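Local coordinates for WipB (Legionella pneumophila, PDB 5NNY), which acts, through its phosphatase domain, the part in this chain, as a translocated Ser/Thr phosphatase that targets the host lysosomal nutrient-sensing machinery, at residues M8-A13 with R92-E97; N14-L19 with A36-I41; Q74-I79 with I108-Q113; Q81-N86 with Y116-D121. One frame throughout, in Å; residues are numbered along the deposited sequence.

How the interactions relate
The four contacts show how chemistry follows position in a layered phosphoesterase fold. Interaction 1 is buried near the middle of the chain, where two loops leave adjacent parallel strands, and it is built from backbone hydrogen bonds, one water and close-set carboxylates. Interactions 2 and 3, also largely buried, are side-chain packing between helices; they touch through Phe-38 and Tyr-75, and Phe-18 of interaction 2 also packs on Met-8 and Leu-11 of interaction 1. Interactions 3 and 4 both use helix 105-117. Interaction 4, partly buried, lies at its C-terminal end, where one glutamine amide makes both direct hydrogen bonds, a water adds a bridge and Ile-84 packs over the amide face.

Interaction 1 (M8-A13 with R92-E97); sequences MGDLHA and RLIGDE
A parallel bridge between Met-8 and Leu-93 begins a series of main-chain bonds that runs on into the loops. Met-8 N donates to Arg-92 O at 2.8 Å, almost straight (175°) and nearly along the C=O axis; Met-8 O receives Ile-94 N at 3.1 Å, in the carbonyl plane. Farther along, a water bridges the two segments, donating to Gly-9 O at 2.7 Å and accepting from Gly-95 N at 3.0 Å. Leu-11 N reaches Gly-95 O in a weak bond, and Ala-13 N donates to Asp-96 O at 2.9 Å. Ile-94 O accepts from His-209, and the Arg-92 guanidinium is held by Glu-123 and Asp-5.

Asp-10 lays its carboxylate over that of Asp-96, the planes 24° apart, with Asp-10 OD1 3.4 Å from Asp-96 OD2. Two acceptors this close would be expected to favour a bound cation or a retained proton. The His-12 ring lies alongside, its CE1 3.6 Å from Asp-96 OD2, while its ND1 is bonded to Asp-100. Gly-Asp-x-His and Gly-Asp recall the signatures of calcineurin-like phosphatases, whose metals such residues hold, so this is probably the catalytic centre.

Met-8 and Leu-11 pack on Phe-18 of helix 15-24, and Ile-94 touches Leu-125 of strand 121-125. The contact sits at the C-terminal ends of edge strand 6-8 and its neighbour 90-93.

Interaction 2 (N14-L19 with A36-I41); sequences NALLFL and AKFAEI
The ring of Phe-38 is the bump here, and the hollow that receives it is formed by Ala-15 and Leu-16 and, one turn later, Leu-19 of helix 15-24. With CG anti to the backbone N (chi1 -171°), the ring projects from its own helix straight at the other. Leu-19, also anti to its backbone N, meets it tip to tip: CD2 sits over one ring face, 3.8 Å from the centroid, a CH-pi contact. The far end of the ring reaches the helix surface, where Phe-38 CZ lies 3.8 Å from Ala-15 O and CE1 lies 3.8 Å from Leu-16 CA. Ala-15 CB lies 4.2 Å from Phe-38 CZ.

Leu-16 slides past Phe-38 in the opposite direction and straddles a second, smaller bump, its CD2 3.9 Å from Ala-39 CB.

Before the first turn, Asn-14 caps the helix: Leu-17 N donates to Asn-14 OD1 at 2.9 Å, approaching from above the carbonyl plane. Tyr-75 of helix 64-79 also meets the Phe-38 ring. With the two segments' axes at 159° and 10.2 Å apart, this is an antiparallel helix pair, helices 15-24 and 32-42 being joined through the short strand 28-29.

Interaction 3 (Q74-I79 with I108-Q113); sequences QYNALI and ILKLLQ
Lys-110 gives up the most surface to this contact, doing so with its aliphatic chain. Bent at chi2 and chi3 (-97°), it runs along the flank of helix 64-79, past Asn-76. Its CB lies at the edge of the Tyr-75 ring, in plane and 3.8 Å from Tyr-75 CE2. Farther out, Lys-110 CE comes within 3.3 Å of Asn-76 OD1; Asn-76 ND2 is hydrogen-bonded to Tyr-106 OH. The ammonium group turns back to its own helix, where NZ donates to Gln-113 OE1 at 2.6 Å, and a salt bridge to Glu-177 adds a second partner.

Ile-79 points at the other helix. Its CG1 branch sits against Lys-110 CB, while the side chain crosses that of Leu-111 at about a right angle, Ile-79 CD1 3.7 Å from Leu-111 CD2.

Tyr-75, its CG anti to the backbone N, runs past Lys-110 until Tyr-75 OH lies 3.7 Å from Leu-111 CG; the hydroxyl is hydrogen-bonded to Phe-107 O, so its polar end is satisfied beside apolar Leu-111.

The segments cross at -25°, running nearly the same way. Helix 105-117 is the helix of a beta-alpha-beta crossover between parallel strands 90-93 and 121-125, and helix 64-79 packs alongside it.

Interaction 4 (Q81-N86 with Y116-D121); sequences QIKIIN and YDQGAD
The flat carboxamide of Gln-118 is the centre of this contact, with Ile-82 O at its edge and Ile-84 over one face. Ile-84 CD1 lies almost squarely above the amide carbon, 3.7 Å from Gln-118 CD. Gln-118 NE2 donates to Ile-82 O at 3.0 Å; this bond is nearly straight (176°), and the acceptor lies in the amide plane. Gln-118 OE1 takes the other half, accepting from Ile-84 N at 2.9 Å, with the N-H approaching from above the plane on the face that Ile-84 CD1 covers. One side chain serves both the C=O of Ile-82 and the N-H of Ile-84, much as a neighbouring strand would, and the two bonds fix the rotation of the amide. An extended chain beyond CG (chi2 -173°) carries it there.

Closer to the backbone, Ile-84 CB packs 3.7 Å from Gln-118 CB, and Ile-84 CG1 lies 4.2 Å from Ala-120 CB. A water joins the ends, donating to Asn-86 O and accepting from Asp-121 N.

A Schellman motif ends the helix: Gly-119, at positive phi, is its C-prime residue, with Ala-120 N bonded to Leu-115 O and Gly-119 N to Tyr-116 O.

Strand 83-84 pairs with strand 28-29, and Ile-84 and Ala-120 both touch Leu-115, so the contact covers the C-terminal end of helix 105-117 just before strand 121-125 of the main sheet.

Interaction 1 (M8-A13 with R92-E97)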
loop_
_atom_site.group_PDB
_atom_site.type_symbol
_atom_site.label_atom_id
_atom_site.label_comp_id
_atom_site.label_asym_id
_atom_site.label_seq_id
_atom_site.Cartn_x
_atom_site.Cartn_y
_atom_site.Cartn_z
ATOM N N MET A 8 -6.471 -6.384 -6.745
ATOM C CA MET A 8 -5.122 -6.621 -7.223
ATOM C C MET A 8 -4.327 -7.385 -6.182
ATOM O O MET A 8 -4.402 -7.078 -4.990
ATOM C CB MET A 8 -4.414 -5.298 -7.512
ATOM C CG MET A 8 -5.128 -4.436 -8.505
ATOM S SD MET A 8 -3.975 -3.239 -9.163
ATOM C CE MET A 8 -5.067 -2.347 -10.280
ATOM N N GLY A 9 -3.541 -8.353 -6.640
ATOM C CA GLY A 9 -2.633 -9.046 -5.765
ATOM C C GLY A 9 -1.487 -8.151 -5.323
ATOM O O GLY A 9 -1.480 -6.937 -5.518
ATOM N N ASP A 10 -0.502 -8.781 -4.689
ATOM C CA ASP A 10 0.672 -8.040 -4.228
ATOM C C ASP A 10 1.484 -7.592 -5.435
ATOM O O ASP A 10 2.025 -8.420 -6.170
ATOM C CB ASP A 10 1.508 -8.895 -3.285
ATOM C CG ASP A 10 0.884 -9.011 -1.906
ATOM O OD1 ASP A 10 0.495 -7.972 -1.325
ATOM O OD2 ASP A 10 0.762 -10.155 -1.408
ATOM N N LEU A 11 1.579 -6.273 -5.631
ATOM C CA LEU A 11 2.255 -5.721 -6.800
ATOM C C LEU A 11 3.769 -5.745 -6.694
ATOM O O LEU A 11 4.448 -5.667 -7.732
ATOM C CB LEU A 11 1.795 -4.279 -7.040
ATOM C CG LEU A 11 0.320 -4.155 -7.425
ATOM C CD1 LEU A 11 -0.142 -2.722 -7.244
ATOM C CD2 LEU A 11 0.126 -4.618 -8.873
ATOM N N HIS A 12 4.307 -5.819 -5.475
ATOM C CA HIS A 12 5.752 -5.708 -5.237
ATOM C C HIS A 12 6.340 -4.475 -5.926
ATOM O O HIS A 12 7.417 -4.515 -6.526
ATOM C CB HIS A 12 6.465 -6.986 -5.666
ATOM C CG HIS A 12 5.931 -8.198 -4.970
ATOM N ND1 HIS A 12 5.953 -8.321 -3.599
ATOM C CD2 HIS A 12 5.313 -9.303 -5.442
ATOM C CE1 HIS A 12 5.386 -9.467 -3.256
ATOM N NE2 HIS A 12 4.983 -10.076 -4.356
ATOM N N ALA A 13 5.602 -3.374 -5.848
ATOM C CA ALA A 13 6.022 -2.074 -6.379
ATOM C C ALA A 13 6.313 -2.115 -7.874
ATOM O O ALA A 13 7.122 -1.334 -8.375
ATOM C CB ALA A 13 7.240 -1.539 -5.616
ATOM N N ARG A 92 -9.282 -2.435 -5.451
ATOM C CA ARG A 92 -8.702 -2.771 -4.154
ATOM C C ARG A 92 -7.283 -3.273 -4.365
ATOM O O ARG A 92 -7.071 -4.256 -5.082
ATOM C CB ARG A 92 -9.514 -3.838 -3.417
ATOM C CG ARG A 92 -10.850 -3.397 -2.893
ATOM C CD ARG A 92 -11.468 -4.478 -1.981
ATOM N NE ARG A 92 -12.737 -4.020 -1.405
ATOM C CZ ARG A 92 -13.903 -4.124 -2.021
ATOM N NH1 ARG A 92 -13.942 -4.673 -3.221
ATOM N NH2 ARG A 92 -15.016 -3.672 -1.450
ATOM N N LEU A 93 -6.320 -2.610 -3.729
ATOM C CA LEU A 93 -4.938 -3.072 -3.715
ATOM C C LEU A 93 -4.682 -3.863 -2.432
ATOM O O LEU A 93 -4.693 -3.300 -1.334
ATOM C CB LEU A 93 -3.980 -1.884 -3.826
ATOM C CG LEU A 93 -3.761 -1.225 -5.203
ATOM C CD1 LEU A 93 -5.040 -0.685 -5.842
ATOM C CD2 LEU A 93 -2.694 -0.101 -5.116
ATOM N N ILE A 94 -4.436 -5.167 -2.572
ATOM C CA ILE A 94 -4.184 -6.004 -1.402
ATOM C C ILE A 94 -2.837 -5.661 -0.759
ATOM O O ILE A 94 -2.573 -6.049 0.388
ATOM C CB ILE A 94 -4.313 -7.491 -1.808
ATOM C CG1 ILE A 94 -4.994 -8.301 -0.714
ATOM C CG2 ILE A 94 -2.971 -8.092 -2.181
ATOM C CD1 ILE A 94 -6.506 -8.269 -0.793
ATOM N N GLY A 95 -1.983 -4.918 -1.459
ATOM C CA GLY A 95 -0.869 -4.265 -0.816
ATOM C C GLY A 95 0.420 -4.428 -1.602
ATOM O O GLY A 95 0.427 -4.762 -2.790
ATOM N N ASP A 96 1.517 -4.179 -0.888
ATOM C CA ASP A 96 2.868 -4.239 -1.438
ATOM C C ASP A 96 2.995 -3.363 -2.683
ATOM O O ASP A 96 3.768 -3.659 -3.592
ATOM C CB ASP A 96 3.279 -5.675 -1.745
ATOM C CG ASP A 96 3.448 -6.518 -0.491
ATOM O OD1 ASP A 96 3.261 -5.997 0.618
ATOM O OD2 ASP A 96 3.763 -7.713 -0.628
ATOM N N GLU A 97 2.227 -2.269 -2.720
ATOM C CA GLU A 97 2.319 -1.344 -3.844
ATOM C C GLU A 97 3.522 -0.401 -3.729
ATOM O O GLU A 97 3.911 0.223 -4.738
ATOM C CB GLU A 97 0.994 -0.574 -3.977
ATOM C CG GLU A 97 0.744 0.525 -2.942
ATOM C CD GLU A 97 0.642 0.034 -1.511
ATOM O OE1 GLU A 97 1.099 0.754 -0.599
ATOM O OE2 GLU A 97 0.119 -1.087 -1.281
HETATM O O HOH W 1 -1.924 -4.511 -4.445
#

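Interaction 2 (N14-L19 with A36-I41)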
loop_
_atom_site.group_PDB
_atom_site.type_symbol
_atom_site.label_atom_id
_atom_site.label_comp_id
_atom_site.label_asym_id
_atom_site.label_seq_id
_atom_site.Cartn_x
_atom_site.Cartn_y
_atom_site.Cartn_z
ATOM N N ASN A 14 5.659 -3.010 -8.609
ATOM C CA ASN A 14 5.876 -3.130 -10.049
ATOM C C ASN A 14 4.894 -2.181 -10.723
ATOM O O ASN A 14 3.706 -2.490 -10.856
ATOM C CB ASN A 14 5.697 -4.579 -10.498
ATOM C CG ASN A 14 5.973 -4.790 -11.995
ATOM O OD1 ASN A 14 5.907 -3.861 -12.794
ATOM N ND2 ASN A 14 6.260 -6.033 -12.367
ATOM N N ALA A 15 5.390 -1.010 -11.151
ATOM C CA ALA A 15 4.495 0.008 -11.684
ATOM C C ALA A 15 3.936 -0.398 -13.040
ATOM O O ALA A 15 2.822 0.003 -13.389
ATOM C CB ALA A 15 5.221 1.360 -11.758
ATOM N N LEU A 16 4.674 -1.199 -13.812
ATOM C CA LEU A 16 4.181 -1.641 -15.116
ATOM C C LEU A 16 3.075 -2.668 -14.954
ATOM O O LEU A 16 2.076 -2.640 -15.682
ATOM C CB LEU A 16 5.309 -2.243 -15.959
ATOM C CG LEU A 16 4.942 -2.836 -17.332
ATOM C CD1 LEU A 16 4.244 -1.833 -18.297
ATOM C CD2 LEU A 16 6.186 -3.425 -17.994
ATOM N N LEU A 17 3.244 -3.589 -14.006
ATOM C CA LEU A 17 2.160 -4.504 -13.672
ATOM C C LEU A 17 0.912 -3.737 -13.261
ATOM O O LEU A 17 -0.186 -4.026 -13.754
ATOM C CB LEU A 17 2.613 -5.451 -12.558
ATOM C CG LEU A 17 1.578 -6.388 -11.932
ATOM C CD1 LEU A 17 0.889 -7.300 -12.958
ATOM C CD2 LEU A 17 2.228 -7.203 -10.822
ATOM N N PHE A 18 1.073 -2.736 -12.380
ATOM C CA PHE A 18 -0.029 -1.850 -11.994
ATOM C C PHE A 18 -0.677 -1.207 -13.218
ATOM O O PHE A 18 -1.903 -1.244 -13.375
ATOM C CB PHE A 18 0.481 -0.782 -11.021
ATOM C CG PHE A 18 -0.610 -0.020 -10.292
ATOM C CD1 PHE A 18 -1.832 -0.605 -10.002
ATOM C CD2 PHE A 18 -0.398 1.285 -9.892
ATOM C CE1 PHE A 18 -2.813 0.116 -9.323
ATOM C CE2 PHE A 18 -1.372 2.004 -9.218
ATOM C CZ PHE A 18 -2.590 1.418 -8.935
ATOM N N LEU A 19 0.133 -0.608 -14.099
ATOM C CA LEU A 19 -0.402 -0.043 -15.335
ATOM C C LEU A 19 -1.166 -1.085 -16.146
ATOM O O LEU A 19 -2.257 -0.804 -16.655
ATOM C CB LEU A 19 0.735 0.542 -16.182
ATOM C CG LEU A 19 0.227 1.324 -17.407
ATOM C CD1 LEU A 19 -0.158 2.725 -16.998
ATOM C CD2 LEU A 19 1.274 1.395 -18.502
ATOM N N ALA A 36 4.181 1.643 -24.600
ATOM C CA ALA A 36 5.499 1.102 -24.912
ATOM C C ALA A 36 6.585 1.976 -24.315
ATOM O O ALA A 36 7.584 1.463 -23.797
ATOM C CB ALA A 36 5.696 0.962 -26.423
ATOM N N LYS A 37 6.407 3.303 -24.377
ATOM C CA LYS A 37 7.347 4.201 -23.718
ATOM C C LYS A 37 7.410 3.915 -22.215
ATOM O O LYS A 37 8.496 3.897 -21.622
ATOM C CB LYS A 37 6.961 5.662 -23.959
ATOM C CG LYS A 37 7.346 6.248 -25.339
ATOM C CD LYS A 37 6.869 7.707 -25.460
ATOM C CE LYS A 37 7.379 8.430 -26.712
ATOM N NZ LYS A 37 6.840 7.860 -27.978
ATOM N N PHE A 38 6.251 3.700 -21.586
ATOM C CA PHE A 38 6.209 3.409 -20.151
ATOM C C PHE A 38 7.002 2.146 -19.828
ATOM O O PHE A 38 7.845 2.138 -18.912
ATOM C CB PHE A 38 4.746 3.261 -19.707
ATOM C CG PHE A 38 4.537 3.161 -18.219
ATOM C CD1 PHE A 38 4.930 2.038 -17.506
ATOM C CD2 PHE A 38 3.854 4.172 -17.553
ATOM C CE1 PHE A 38 4.691 1.936 -16.148
ATOM C CE2 PHE A 38 3.614 4.091 -16.208
ATOM C CZ PHE A 38 4.026 2.977 -15.493
ATOM N N ALA A 39 6.744 1.063 -20.574
ATOM C CA ALA A 39 7.456 -0.192 -20.334
ATOM C C ALA A 39 8.960 -0.023 -20.552
ATOM O O ALA A 39 9.768 -0.592 -19.805
ATOM C CB ALA A 39 6.911 -1.304 -21.232
ATOM N N GLU A 40 9.347 0.745 -21.581
ATOM C CA GLU A 40 10.765 1.024 -21.830
ATOM C C GLU A 40 11.421 1.736 -20.650
ATOM O O GLU A 40 12.541 1.393 -20.248
ATOM C CB GLU A 40 10.931 1.890 -23.090
ATOM C CG GLU A 40 12.399 1.967 -23.541
ATOM C CD GLU A 40 12.582 2.615 -24.881
ATOM O OE1 GLU A 40 11.572 2.815 -25.601
ATOM O OE2 GLU A 40 13.751 2.928 -25.202
ATOM N N ILE A 41 10.773 2.779 -20.127
ATOM C CA ILE A 41 11.331 3.482 -18.973
ATOM C C ILE A 41 11.405 2.536 -17.786
ATOM O O ILE A 41 12.417 2.485 -17.076
ATOM C CB ILE A 41 10.490 4.736 -18.651
ATOM C CG1 ILE A 41 10.753 5.848 -19.691
ATOM C CG2 ILE A 41 10.779 5.233 -17.230
ATOM C CD1 ILE A 41 9.802 7.047 -19.588
#

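Interaction 3 (Q74-I79 with I108-Q113)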
loop_
_atom_site.group_PDB
_atom_site.type_symbol
_atom_site.label_atom_id
_atom_site.label_comp_id
_atom_site.label_asym_id
_atom_site.label_seq_id
_atom_site.Cartn_x
_atom_site.Cartn_y
_atom_site.Cartn_z
ATOM N N GLN A 74 10.147 12.663 -18.443
ATOM C CA GLN A 74 9.421 11.904 -19.452
ATOM C C GLN A 74 8.375 11.010 -18.804
ATOM O O GLN A 74 7.270 10.846 -19.344
ATOM C CB GLN A 74 10.355 11.066 -20.339
ATOM C CG GLN A 74 9.510 10.472 -21.491
ATOM C CD GLN A 74 10.230 9.583 -22.485
ATOM O OE1 GLN A 74 11.374 9.187 -22.305
ATOM N NE2 GLN A 74 9.538 9.271 -23.567
ATOM N N TYR A 75 8.700 10.425 -17.648
ATOM C CA TYR A 75 7.704 9.633 -16.935
ATOM C C TYR A 75 6.476 10.475 -16.619
ATOM O O TYR A 75 5.339 10.038 -16.833
ATOM C CB TYR A 75 8.295 9.046 -15.647
ATOM C CG TYR A 75 7.303 8.154 -14.950
ATOM C CD1 TYR A 75 7.067 6.864 -15.412
ATOM C CD2 TYR A 75 6.552 8.615 -13.876
ATOM C CE1 TYR A 75 6.142 6.029 -14.803
ATOM C CE2 TYR A 75 5.603 7.785 -13.270
ATOM C CZ TYR A 75 5.421 6.495 -13.735
ATOM O OH TYR A 75 4.500 5.664 -13.152
ATOM N N ASN A 76 6.689 11.689 -16.103
ATOM C CA ASN A 76 5.554 12.541 -15.751
ATOM C C ASN A 76 4.796 13.010 -16.992
ATOM O O ASN A 76 3.584 13.252 -16.917
ATOM C CB ASN A 76 6.027 13.738 -14.921
ATOM C CG ASN A 76 6.452 13.340 -13.514
ATOM O OD1 ASN A 76 6.148 12.238 -13.049
ATOM N ND2 ASN A 76 7.142 14.235 -12.830
ATOM N N ALA A 77 5.482 13.152 -18.131
ATOM C CA ALA A 77 4.777 13.431 -19.387
ATOM C C ALA A 77 3.872 12.269 -19.788
ATOM O O ALA A 77 2.791 12.475 -20.355
ATOM C CB ALA A 77 5.780 13.725 -20.501
ATOM N N LEU A 78 4.307 11.029 -19.532
ATOM C CA LEU A 78 3.433 9.895 -19.821
ATOM C C LEU A 78 2.231 9.889 -18.889
ATOM O O LEU A 78 1.098 9.661 -19.330
ATOM C CB LEU A 78 4.212 8.582 -19.717
ATOM C CG LEU A 78 5.335 8.337 -20.729
ATOM C CD1 LEU A 78 6.057 7.015 -20.460
ATOM C CD2 LEU A 78 4.798 8.367 -22.156
ATOM N N ILE A 79 2.457 10.138 -17.597
ATOM C CA ILE A 79 1.347 10.189 -16.640
ATOM C C ILE A 79 0.309 11.222 -17.077
ATOM O O ILE A 79 -0.905 11.001 -16.967
ATOM C CB ILE A 79 1.881 10.496 -15.229
ATOM C CG1 ILE A 79 2.813 9.375 -14.745
ATOM C CG2 ILE A 79 0.732 10.760 -14.253
ATOM C CD1 ILE A 79 2.129 7.996 -14.553
ATOM N N ILE A 108 4.773 4.422 -8.911
ATOM C CA ILE A 108 3.432 4.077 -8.456
ATOM C C ILE A 108 2.809 5.251 -7.718
ATOM O O ILE A 108 1.594 5.451 -7.770
ATOM C CB ILE A 108 3.467 2.785 -7.609
ATOM C CG1 ILE A 108 3.552 1.584 -8.561
ATOM C CG2 ILE A 108 2.251 2.665 -6.680
ATOM C CD1 ILE A 108 3.333 0.240 -7.961
ATOM N N LEU A 109 3.628 6.082 -7.066
ATOM C CA LEU A 109 3.076 7.259 -6.394
ATOM C C LEU A 109 2.419 8.207 -7.390
ATOM O O LEU A 109 1.356 8.779 -7.112
ATOM C CB LEU A 109 4.166 7.988 -5.607
ATOM C CG LEU A 109 4.644 7.337 -4.307
ATOM C CD1 LEU A 109 5.823 8.123 -3.709
ATOM C CD2 LEU A 109 3.486 7.248 -3.314
ATOM N N LYS A 110 3.043 8.391 -8.557
ATOM C CA LYS A 110 2.467 9.256 -9.582
ATOM C C LYS A 110 1.213 8.641 -10.172
ATOM O O LYS A 110 0.281 9.365 -10.546
ATOM C CB LYS A 110 3.478 9.528 -10.697
ATOM C CG LYS A 110 4.627 10.441 -10.284
ATOM C CD LYS A 110 4.131 11.713 -9.605
ATOM C CE LYS A 110 4.041 12.889 -10.578
ATOM N NZ LYS A 110 3.348 14.072 -9.947
ATOM N N LEU A 111 1.185 7.311 -10.292
ATOM C CA LEU A 111 -0.013 6.634 -10.789
ATOM C C LEU A 111 -1.171 6.797 -9.819
ATOM O O LEU A 111 -2.297 7.093 -10.234
ATOM C CB LEU A 111 0.267 5.148 -11.044
ATOM C CG LEU A 111 0.918 4.870 -12.403
ATOM C CD1 LEU A 111 1.355 3.435 -12.493
ATOM C CD2 LEU A 111 -0.047 5.199 -13.564
ATOM N N LEU A 112 -0.916 6.589 -8.524
ATOM C CA LEU A 112 -1.946 6.819 -7.517
ATOM C C LEU A 112 -2.456 8.255 -7.569
ATOM O O LEU A 112 -3.658 8.496 -7.445
ATOM C CB LEU A 112 -1.414 6.496 -6.118
ATOM C CG LEU A 112 -1.011 5.042 -5.865
ATOM C CD1 LEU A 112 -0.431 4.846 -4.452
ATOM C CD2 LEU A 112 -2.218 4.097 -6.108
ATOM N N GLN A 113 -1.552 9.226 -7.718
ATOM C CA GLN A 113 -1.969 10.628 -7.779
ATOM C C GLN A 113 -2.900 10.896 -8.961
ATOM O O GLN A 113 -3.920 11.585 -8.820
ATOM C CB GLN A 113 -0.731 11.516 -7.857
ATOM C CG GLN A 113 -0.998 13.014 -7.811
ATOM C CD GLN A 113 0.317 13.773 -7.845
ATOM O OE1 GLN A 113 1.178 13.471 -8.662
ATOM N NE2 GLN A 113 0.488 14.733 -6.941
#

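Interaction 4 (Q81-N86 with Y116-D121)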
loop_
_atom_site.group_PDB
_atom_site.type_symbol
_atom_site.label_atom_id
_atom_site.label_comp_id
_atom_site.label_asym_id
_atom_site.label_seq_id
_atom_site.Cartn_x
_atom_site.Cartn_y
_atom_site.Cartn_z
ATOM N N GLN A 81 -0.582 12.020 -19.903
ATOM C CA GLN A 81 -1.336 11.524 -21.042
ATOM C C GLN A 81 -2.183 10.300 -20.713
ATOM O O GLN A 81 -2.710 9.659 -21.630
ATOM C CB GLN A 81 -0.382 11.203 -22.185
ATOM C CG GLN A 81 0.350 12.428 -22.698
ATOM C CD GLN A 81 1.322 12.086 -23.793
ATOM O OE1 GLN A 81 0.912 11.811 -24.920
ATOM N NE2 GLN A 81 2.623 12.072 -23.464
ATOM N N ILE A 82 -2.297 9.938 -19.436
ATOM C CA ILE A 82 -3.152 8.845 -18.994
ATOM C C ILE A 82 -4.504 9.437 -18.621
ATOM O O ILE A 82 -4.572 10.479 -17.956
ATOM C CB ILE A 82 -2.519 8.093 -17.812
ATOM C CG1 ILE A 82 -1.285 7.308 -18.288
ATOM C CG2 ILE A 82 -3.532 7.186 -17.145
ATOM C CD1 ILE A 82 -0.448 6.677 -17.133
ATOM N N LYS A 83 -5.575 8.817 -19.100
ATOM C CA LYS A 83 -6.926 9.253 -18.779
ATOM C C LYS A 83 -7.646 8.147 -18.034
ATOM O O LYS A 83 -7.629 6.992 -18.460
ATOM C CB LYS A 83 -7.720 9.632 -20.035
ATOM C CG LYS A 83 -8.761 10.702 -19.743
ATOM C CD LYS A 83 -9.933 10.649 -20.692
ATOM C CE LYS A 83 -10.991 11.647 -20.247
ATOM N NZ LYS A 83 -11.053 11.739 -18.757
ATOM N N ILE A 84 -8.266 8.512 -16.920
ATOM C CA ILE A 84 -9.162 7.610 -16.213
ATOM C C ILE A 84 -10.489 7.611 -16.961
ATOM O O ILE A 84 -11.062 8.677 -17.219
ATOM C CB ILE A 84 -9.336 8.033 -14.746
ATOM C CG1 ILE A 84 -8.164 7.531 -13.891
ATOM C CG2 ILE A 84 -10.624 7.479 -14.167
ATOM C CD1 ILE A 84 -6.789 8.079 -14.283
ATOM N N ILE A 85 -10.944 6.433 -17.364
ATOM C CA ILE A 85 -12.176 6.284 -18.134
ATOM C C ILE A 85 -13.278 5.602 -17.347
ATOM O O ILE A 85 -14.396 5.470 -17.867
ATOM C CB ILE A 85 -11.935 5.512 -19.449
ATOM C CG1 ILE A 85 -11.447 4.095 -19.138
ATOM C CG2 ILE A 85 -10.930 6.243 -20.293
ATOM C CD1 ILE A 85 -11.245 3.220 -20.357
ATOM N N ASN A 86 -13.000 5.141 -16.132
ATOM C CA ASN A 86 -14.002 4.506 -15.287
ATOM C C ASN A 86 -13.781 4.960 -13.856
ATOM O O ASN A 86 -12.768 4.607 -13.239
ATOM C CB ASN A 86 -13.944 2.979 -15.381
ATOM C CG ASN A 86 -15.167 2.311 -14.761
ATOM O OD1 ASN A 86 -15.751 2.835 -13.819
ATOM N ND2 ASN A 86 -15.571 1.177 -15.307
ATOM N N TYR A 116 -6.322 9.434 -8.263
ATOM C CA TYR A 116 -7.080 10.266 -7.334
ATOM C C TYR A 116 -7.557 11.552 -8.014
ATOM O O TYR A 116 -8.740 11.917 -7.932
ATOM C CB TYR A 116 -6.214 10.563 -6.097
ATOM C CG TYR A 116 -6.692 11.723 -5.238
ATOM C CD1 TYR A 116 -7.752 11.564 -4.355
ATOM C CD2 TYR A 116 -6.074 12.976 -5.311
ATOM C CE1 TYR A 116 -8.188 12.612 -3.565
ATOM C CE2 TYR A 116 -6.504 14.038 -4.520
ATOM C CZ TYR A 116 -7.563 13.841 -3.649
ATOM O OH TYR A 116 -8.013 14.876 -2.856
ATOM N N ASP A 117 -6.648 12.242 -8.708
ATOM C CA ASP A 117 -6.974 13.529 -9.307
ATOM C C ASP A 117 -8.064 13.408 -10.365
ATOM O O ASP A 117 -8.809 14.363 -10.584
ATOM C CB ASP A 117 -5.721 14.156 -9.913
ATOM C CG ASP A 117 -5.971 15.549 -10.449
ATOM O OD1 ASP A 117 -6.422 16.411 -9.664
ATOM O OD2 ASP A 117 -5.710 15.781 -11.649
ATOM N N GLN A 118 -8.184 12.255 -11.015
ATOM C CA GLN A 118 -9.218 12.067 -12.026
ATOM C C GLN A 118 -10.415 11.274 -11.524
ATOM O O GLN A 118 -11.244 10.852 -12.343
ATOM C CB GLN A 118 -8.615 11.394 -13.263
ATOM C CG GLN A 118 -7.505 12.216 -13.906
ATOM C CD GLN A 118 -7.049 11.624 -15.215
ATOM O OE1 GLN A 118 -7.869 11.230 -16.056
ATOM N NE2 GLN A 118 -5.729 11.545 -15.401
ATOM N N GLY A 119 -10.515 11.044 -10.217
ATOM C CA GLY A 119 -11.735 10.540 -9.623
ATOM C C GLY A 119 -11.928 9.040 -9.618
ATOM O O GLY A 119 -13.064 8.588 -9.445
ATOM N N ALA A 120 -10.873 8.249 -9.794
ATOM C CA ALA A 120 -11.020 6.806 -9.690
ATOM C C ALA A 120 -11.265 6.403 -8.238
ATOM O O ALA A 120 -10.883 7.104 -7.298
ATOM C CB ALA A 120 -9.787 6.086 -10.246
ATOM N N ASP A 121 -11.960 5.292 -8.064
ATOM C CA ASP A 121 -12.289 4.771 -6.747
ATOM C C ASP A 121 -11.304 3.658 -6.410
ATOM O O ASP A 121 -11.269 2.641 -7.103
ATOM C CB ASP A 121 -13.729 4.257 -6.731
ATOM C CG ASP A 121 -14.223 3.943 -5.331
ATOM O OD1 ASP A 121 -13.580 4.375 -4.351
ATOM O OD2 ASP A 121 -15.262 3.255 -5.217
HETATM O O HOH W 2 -12.493 3.675 -10.566
#